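Local coordinates for putative transcriptional regulator protein, LacI family (Rhizobium etli, PDB 3MIZ) that probably represses transcription by binding operator DNA, and probably senses a small effector through a domain built like a periplasmic binding protein, at residues Thr248-Pro252 with Val279-Lys283. Residues are numbered along the deposited sequence; the frame is centred on the assembly and turned at random.
Sequences TAALP and VVSCK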
ATOM      1  N   THR A 248     -14.027  -7.252   9.332  1.00 13.44           N
ATOM      2  CA  THR A 248     -13.264  -6.136   9.888  1.00 13.76           C
ATOM      3  C   THR A 248     -14.107  -4.876  10.071  1.00 15.74           C
ATOM      4  O   THR A 248     -15.324  -4.893   9.891  1.00 14.53           O
ATOM      5  CB  THR A 248     -12.063  -5.839   8.931  1.00 13.65           C
ATOM      6  OG1 THR A 248     -11.153  -4.906   9.525  1.00 13.85           O
ATOM      7  CG2 THR A 248     -12.570  -5.265   7.614  1.00 13.30           C
ATOM      8  N   ALA A 249     -13.439  -3.790  10.456  1.00 15.55           N
ATOM      9  CA  ALA A 249     -14.079  -2.492  10.634  1.00 14.75           C
ATOM     10  C   ALA A 249     -13.390  -1.612   9.599  1.00 15.68           C
ATOM     11  O   ALA A 249     -12.166  -1.455   9.622  1.00 15.14           O
ATOM     12  CB  ALA A 249     -13.832  -1.965  12.043  1.00 17.59           C
ATOM     13  N   ALA A 250     -14.165  -1.048   8.683  1.00 14.16           N
ATOM     14  CA  ALA A 250     -13.585  -0.236   7.632  1.00 13.44           C
ATOM     15  C   ALA A 250     -13.349   1.206   8.030  1.00 14.61           C
ATOM     16  O   ALA A 250     -14.268   1.900   8.462  1.00 13.68           O
ATOM     17  CB  ALA A 250     -14.469  -0.276   6.400  1.00 16.26           C
ATOM     18  N   LEU A 251     -12.110   1.659   7.890  1.00 13.92           N
ATOM     19  CA  LEU A 251     -11.819   3.054   8.184  1.00 14.10           C
ATOM     20  C   LEU A 251     -12.425   3.736   6.963  1.00 14.92           C
ATOM     21  O   LEU A 251     -12.152   3.332   5.829  1.00 15.07           O
ATOM     22  CB  LEU A 251     -10.309   3.290   8.242  1.00 16.75           C
ATOM     23  CG  LEU A 251      -9.566   2.871   9.514  1.00 17.17           C
ATOM     24  CD1 LEU A 251      -8.061   3.002   9.277  1.00 19.44           C
ATOM     25  CD2 LEU A 251     -10.003   3.742  10.686  1.00 17.92           C
ATOM     26  N   PRO A 252     -13.277   4.754   7.174  1.00 14.91           N
ATOM     27  CA  PRO A 252     -13.935   5.490   6.091  1.00 13.82           C
ATOM     28  C   PRO A 252     -13.022   6.491   5.371  1.00 14.06           C
ATOM     29  O   PRO A 252     -13.383   7.653   5.179  1.00 11.32           O
ATOM     30  CB  PRO A 252     -15.096   6.173   6.813  1.00 15.38           C
ATOM     31  CG  PRO A 252     -14.472   6.529   8.125  1.00 15.43           C
ATOM     32  CD  PRO A 252     -13.712   5.262   8.491  1.00 13.48           C
ATOM     33  N   VAL A 279     -16.641  13.385  13.490  1.00 18.90           N
ATOM     34  CA  VAL A 279     -16.048  12.064  13.574  1.00 19.30           C
ATOM     35  C   VAL A 279     -16.943  11.115  12.785  1.00 18.29           C
ATOM     36  O   VAL A 279     -18.128  10.974  13.084  1.00 18.39           O
ATOM     37  CB  VAL A 279     -15.913  11.590  15.035  1.00 19.04           C
ATOM     38  CG1 VAL A 279     -15.158  10.278  15.080  1.00 23.02           C
ATOM     39  CG2 VAL A 279     -15.171  12.637  15.852  1.00 20.83           C
ATOM     40  N   VAL A 280     -16.373  10.488  11.761  1.00 18.30           N
ATOM     41  CA  VAL A 280     -17.124   9.566  10.913  1.00 19.16           C
ATOM     42  C   VAL A 280     -16.977   8.121  11.388  1.00 18.89           C
ATOM     43  O   VAL A 280     -15.874   7.644  11.636  1.00 16.87           O
ATOM     44  CB  VAL A 280     -16.657   9.673   9.446  1.00 20.48           C
ATOM     45  CG1 VAL A 280     -17.438   8.695   8.573  1.00 16.19           C
ATOM     46  CG2 VAL A 280     -16.835  11.101   8.949  1.00 20.39           C
ATOM     47  N   SER A 281     -18.102   7.425  11.506  1.00 18.42           N
ATOM     48  CA  SER A 281     -18.102   6.044  11.968  1.00 19.59           C
ATOM     49  C   SER A 281     -17.365   5.072  11.049  1.00 17.64           C
ATOM     50  O   SER A 281     -17.186   5.327   9.859  1.00 16.80           O
ATOM     51  CB  SER A 281     -19.546   5.564  12.146  1.00 21.74           C
ATOM     52  OG  SER A 281     -20.250   5.633  10.916  1.00 26.27           O
ATOM     53  N   CYS A 282     -16.928   3.959  11.628  1.00 18.61           N
ATOM     54  CA  CYS A 282     -16.251   2.904  10.884  1.00 19.32           C
ATOM     55  C   CYS A 282     -17.305   1.826  10.664  1.00 19.93           C
ATOM     56  O   CYS A 282     -17.960   1.395  11.608  1.00 22.95           O
ATOM     57  CB  CYS A 282     -15.092   2.331  11.698  1.00 19.22           C
ATOM     58  SG  CYS A 282     -13.741   3.499  11.972  1.00 20.91           S
ATOM     59  N   LYS A 283     -17.474   1.403   9.418  1.00 18.82           N
ATOM     60  CA  LYS A 283     -18.465   0.384   9.093  1.00 18.60           C
ATOM     61  C   LYS A 283     -17.973  -1.029   9.351  1.00 17.02           C
ATOM     62  O   LYS A 283     -16.901  -1.411   8.894  1.00 14.00           O
ATOM     63  CB  LYS A 283     -18.878   0.506   7.623  1.00 21.43           C
ATOM     64  CG  LYS A 283     -19.605   1.794   7.279  1.00 27.50           C
ATOM     65  CD  LYS A 283     -19.912   1.874   5.788  1.00 31.74           C
ATOM     66  CE  LYS A 283     -20.688   3.137   5.443  1.00 33.33           C
ATOM     67  NZ  LYS A 283     -20.913   3.266   3.976  1.00 35.72           N
TER
HETATM   68  O   HOH W   1     -16.352   2.983   7.148  1.00 21.71           O
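One good backbone bond joins Ala250 to Lys283 where the two segments run roughly antiparallel. Ala250 N gives a nearly straight bond to Lys283 O at 2.8 Å, the donor N tilted 26° from the Lys283 carbonyl plane. The return bond, Lys283 N to Ala250 O, is long (3.4 Å) and weak. A water bridges the same two atoms, donating to Ala250 O and accepting from Lys283 N, where the segments start to part. Ala250 O also takes a CA-H...O contact from Cys282 CA, 3.3 Å away.

The apolar contacts gather around Cys282 and Pro252. Cys282 SG, anti to its own carbonyl carbon (chi1 -67°), touches Leu251 CD2 at 4.0 Å and Pro252 CD at 3.9 Å. Pro252 CG meets Val280 CG1 at 3.7 Å, the proline and valine side chains passing alongside each other and pointing opposite ways. The same Pro252 CG also approaches a polar backbone atom, Ser281 O, at 3.4 Å.

Pro252 sits at the N-cap position of helix 253-268, so the contact falls where strand 248-250 hands over to that helix. On its other flank, strand 277-285 pairs in parallel with strand 110-113, whose Pro113 touches both Leu251 and Pro252; Gln117 of helix 115-127 accepts from Cys282 N, and Leu122 of that helix packs on Ala249. These strands belong to the connections between the two lobes, as in other LacI-family regulators.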